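Local coordinates for hypothetical protein Atu0636 (Agrobacterium tumefaciens, PDB 2OZV) that is of uncharacterised function but is predicted to be an O-methyltransferase that transfers a methyl group to an oxygen of its substrate, at residues B[149-152]-B[153-156]. Residues are numbered along the deposited sequence; the frame is centred on the assembly and turned at random.
Sequences FEDW and IRTA
Asp151 and Arg154 form an i to i+3 salt bridge on one turn of helix 148-159, a compact example of how a folded-back arginine can serve a near neighbour. Two extended torsions carry the Arg154 chain outward; the bend at chi3 (63°) then turns the guanidinium back over the previous turn, one face above the CA of Asp151. Arg154 NH1 meets OD1 of Asp151 at 2.8 Å, on the anti side of the carboxylate, while NH2 adds a weak bond to the same oxygen. The carboxylate and guanidinium planes are turned 59° apart, and both nitrogens use the single oxygen OD1. Water 1 lies in the guanidinium plane at its edge, 2.8 Å from both Arg154 NH1, from which it accepts, and Glu150 OE2, to which it donates; that oxygen is also salt-bridged to Arg185. The helix packs against strands 116-121 and 164-170, within a sheet whose parallel strands run in the order 3-2-1-4-5, as in Rossmann-like methyltransferases. Ile153 faces that sheet at Leu168 and Met121, and Ile153 CD1 lies at the edge of the Phe149 ring, near its plane, 4.2 Å from Phe149 CD1. Main-chain i to i+4 hydrogen bonds link Ile153 N to Phe149 O (2.8 Å) and, further on, Ala156 N to Trp152 O. With OG1 anti to its carbonyl carbon (chi1 -66°), Thr155 sets the hydroxyl 3.4 Å from Asp151 O and hydrogen-bonds through it to Val99 O.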
ATOM      1  N   PHE B 149       9.793   8.310  11.018  1.00 50.88           N
ATOM      2  CA  PHE B 149      10.205   7.141  10.252  1.00 49.67           C
ATOM      3  C   PHE B 149      11.588   7.340   9.631  1.00 48.56           C
ATOM      4  O   PHE B 149      12.433   6.442   9.687  1.00 48.48           O
ATOM      5  CB  PHE B 149       9.168   6.782   9.188  1.00 50.93           C
ATOM      6  CG  PHE B 149       7.975   6.044   9.752  1.00 53.32           C
ATOM      7  CD1 PHE B 149       8.073   4.709  10.102  1.00 55.37           C
ATOM      8  CD2 PHE B 149       6.759   6.701   9.920  1.00 56.98           C
ATOM      9  CE1 PHE B 149       6.959   4.010  10.624  1.00 56.36           C
ATOM     10  CE2 PHE B 149       5.652   6.009  10.438  1.00 56.46           C
ATOM     11  CZ  PHE B 149       5.764   4.680  10.782  1.00 53.79           C
ATOM     12  N   GLU B 150      11.822   8.518   9.057  1.00 47.11           N
ATOM     13  CA  GLU B 150      13.141   8.853   8.547  1.00 46.91           C
ATOM     14  C   GLU B 150      14.246   8.656   9.592  1.00 47.05           C
ATOM     15  O   GLU B 150      15.230   7.962   9.319  1.00 47.27           O
ATOM     16  CB  GLU B 150      13.154  10.292   8.012  1.00 46.35           C
ATOM     17  CG  GLU B 150      14.559  10.817   7.662  1.00 49.59           C
ATOM     18  CD  GLU B 150      15.246  10.040   6.528  1.00 51.24           C
ATOM     19  OE1 GLU B 150      14.583   9.315   5.759  1.00 52.83           O
ATOM     20  OE2 GLU B 150      16.480  10.158   6.401  1.00 54.05           O
ATOM     21  N   ASP B 151      14.085   9.249  10.777  1.00 46.30           N
ATOM     22  CA  ASP B 151      15.099   9.112  11.847  1.00 46.79           C
ATOM     23  C   ASP B 151      15.300   7.664  12.283  1.00 46.26           C
ATOM     24  O   ASP B 151      16.433   7.173  12.330  1.00 45.24           O
ATOM     25  CB  ASP B 151      14.723   9.937  13.072  1.00 47.48           C
ATOM     26  CG  ASP B 151      14.926  11.434  12.871  1.00 50.35           C
ATOM     27  OD1 ASP B 151      15.661  11.848  11.938  1.00 54.61           O
ATOM     28  OD2 ASP B 151      14.348  12.205  13.664  1.00 52.72           O
ATOM     29  N   TRP B 152      14.201   6.979  12.597  1.00 45.53           N
ATOM     30  CA  TRP B 152      14.291   5.618  13.113  1.00 46.34           C
ATOM     31  C   TRP B 152      14.837   4.628  12.081  1.00 46.25           C
ATOM     32  O   TRP B 152      15.651   3.778  12.429  1.00 46.29           O
ATOM     33  CB  TRP B 152      12.932   5.145  13.606  1.00 46.71           C
ATOM     34  CG  TRP B 152      12.481   5.739  14.883  1.00 47.98           C
ATOM     35  CD1 TRP B 152      12.637   7.021  15.310  1.00 49.67           C
ATOM     36  CD2 TRP B 152      11.746   5.059  15.897  1.00 47.84           C
ATOM     37  NE1 TRP B 152      12.049   7.184  16.554  1.00 49.92           N
ATOM     38  CE2 TRP B 152      11.495   5.984  16.928  1.00 48.91           C
ATOM     39  CE3 TRP B 152      11.300   3.741  16.040  1.00 47.97           C
ATOM     40  CZ2 TRP B 152      10.795   5.640  18.087  1.00 48.40           C
ATOM     41  CZ3 TRP B 152      10.595   3.400  17.183  1.00 48.69           C
ATOM     42  CH2 TRP B 152      10.346   4.349  18.188  1.00 48.20           C
ATOM     43  N   ILE B 153      14.402   4.751  10.821  1.00 46.28           N
ATOM     44  CA  ILE B 153      14.911   3.868   9.767  1.00 46.37           C
ATOM     45  C   ILE B 153      16.368   4.206   9.383  1.00 45.52           C
ATOM     46  O   ILE B 153      17.148   3.298   9.090  1.00 46.73           O
ATOM     47  CB  ILE B 153      13.930   3.798   8.556  1.00 46.59           C
ATOM     48  CG1 ILE B 153      12.661   3.053   9.024  1.00 45.76           C
ATOM     49  CG2 ILE B 153      14.542   3.014   7.384  1.00 45.74           C
ATOM     50  CD1 ILE B 153      11.420   3.176   8.110  1.00 47.37           C
ATOM     51  N   ARG B 154      16.758   5.480   9.433  1.00 45.69           N
ATOM     52  CA  ARG B 154      18.172   5.829   9.314  1.00 45.78           C
ATOM     53  C   ARG B 154      19.000   5.092  10.382  1.00 45.24           C
ATOM     54  O   ARG B 154      20.005   4.473  10.065  1.00 44.74           O
ATOM     55  CB  ARG B 154      18.382   7.343   9.448  1.00 46.21           C
ATOM     56  CG  ARG B 154      19.807   7.819   9.190  1.00 47.99           C
ATOM     57  CD  ARG B 154      19.925   9.327   9.465  1.00 48.03           C
ATOM     58  NE  ARG B 154      19.650   9.578  10.876  1.00 53.18           N
ATOM     59  CZ  ARG B 154      18.699  10.381  11.348  1.00 55.72           C
ATOM     60  NH1 ARG B 154      17.929  11.077  10.520  1.00 54.90           N
ATOM     61  NH2 ARG B 154      18.530  10.497  12.671  1.00 56.20           N
ATOM     62  N   THR B 155      18.560   5.152  11.638  1.00 44.34           N
ATOM     63  CA  THR B 155      19.249   4.420  12.720  1.00 44.49           C
ATOM     64  C   THR B 155      19.218   2.905  12.470  1.00 44.85           C
ATOM     65  O   THR B 155      20.241   2.235  12.620  1.00 44.66           O
ATOM     66  CB  THR B 155      18.663   4.803  14.084  1.00 44.57           C
ATOM     67  OG1 THR B 155      18.967   6.186  14.334  1.00 45.05           O
ATOM     68  CG2 THR B 155      19.239   3.889  15.227  1.00 44.51           C
ATOM     69  N   ALA B 156      18.061   2.366  12.076  1.00 44.88           N
ATOM     70  CA  ALA B 156      17.936   0.913  11.844  1.00 45.12           C
ATOM     71  C   ALA B 156      18.978   0.457  10.829  1.00 45.38           C
ATOM     72  O   ALA B 156      19.623  -0.577  11.022  1.00 45.38           O
ATOM     73  CB  ALA B 156      16.496   0.511  11.369  1.00 45.40           C
TER
HETATM   74  O   HOH W   1      18.219  11.746   7.861  1.00 48.78           O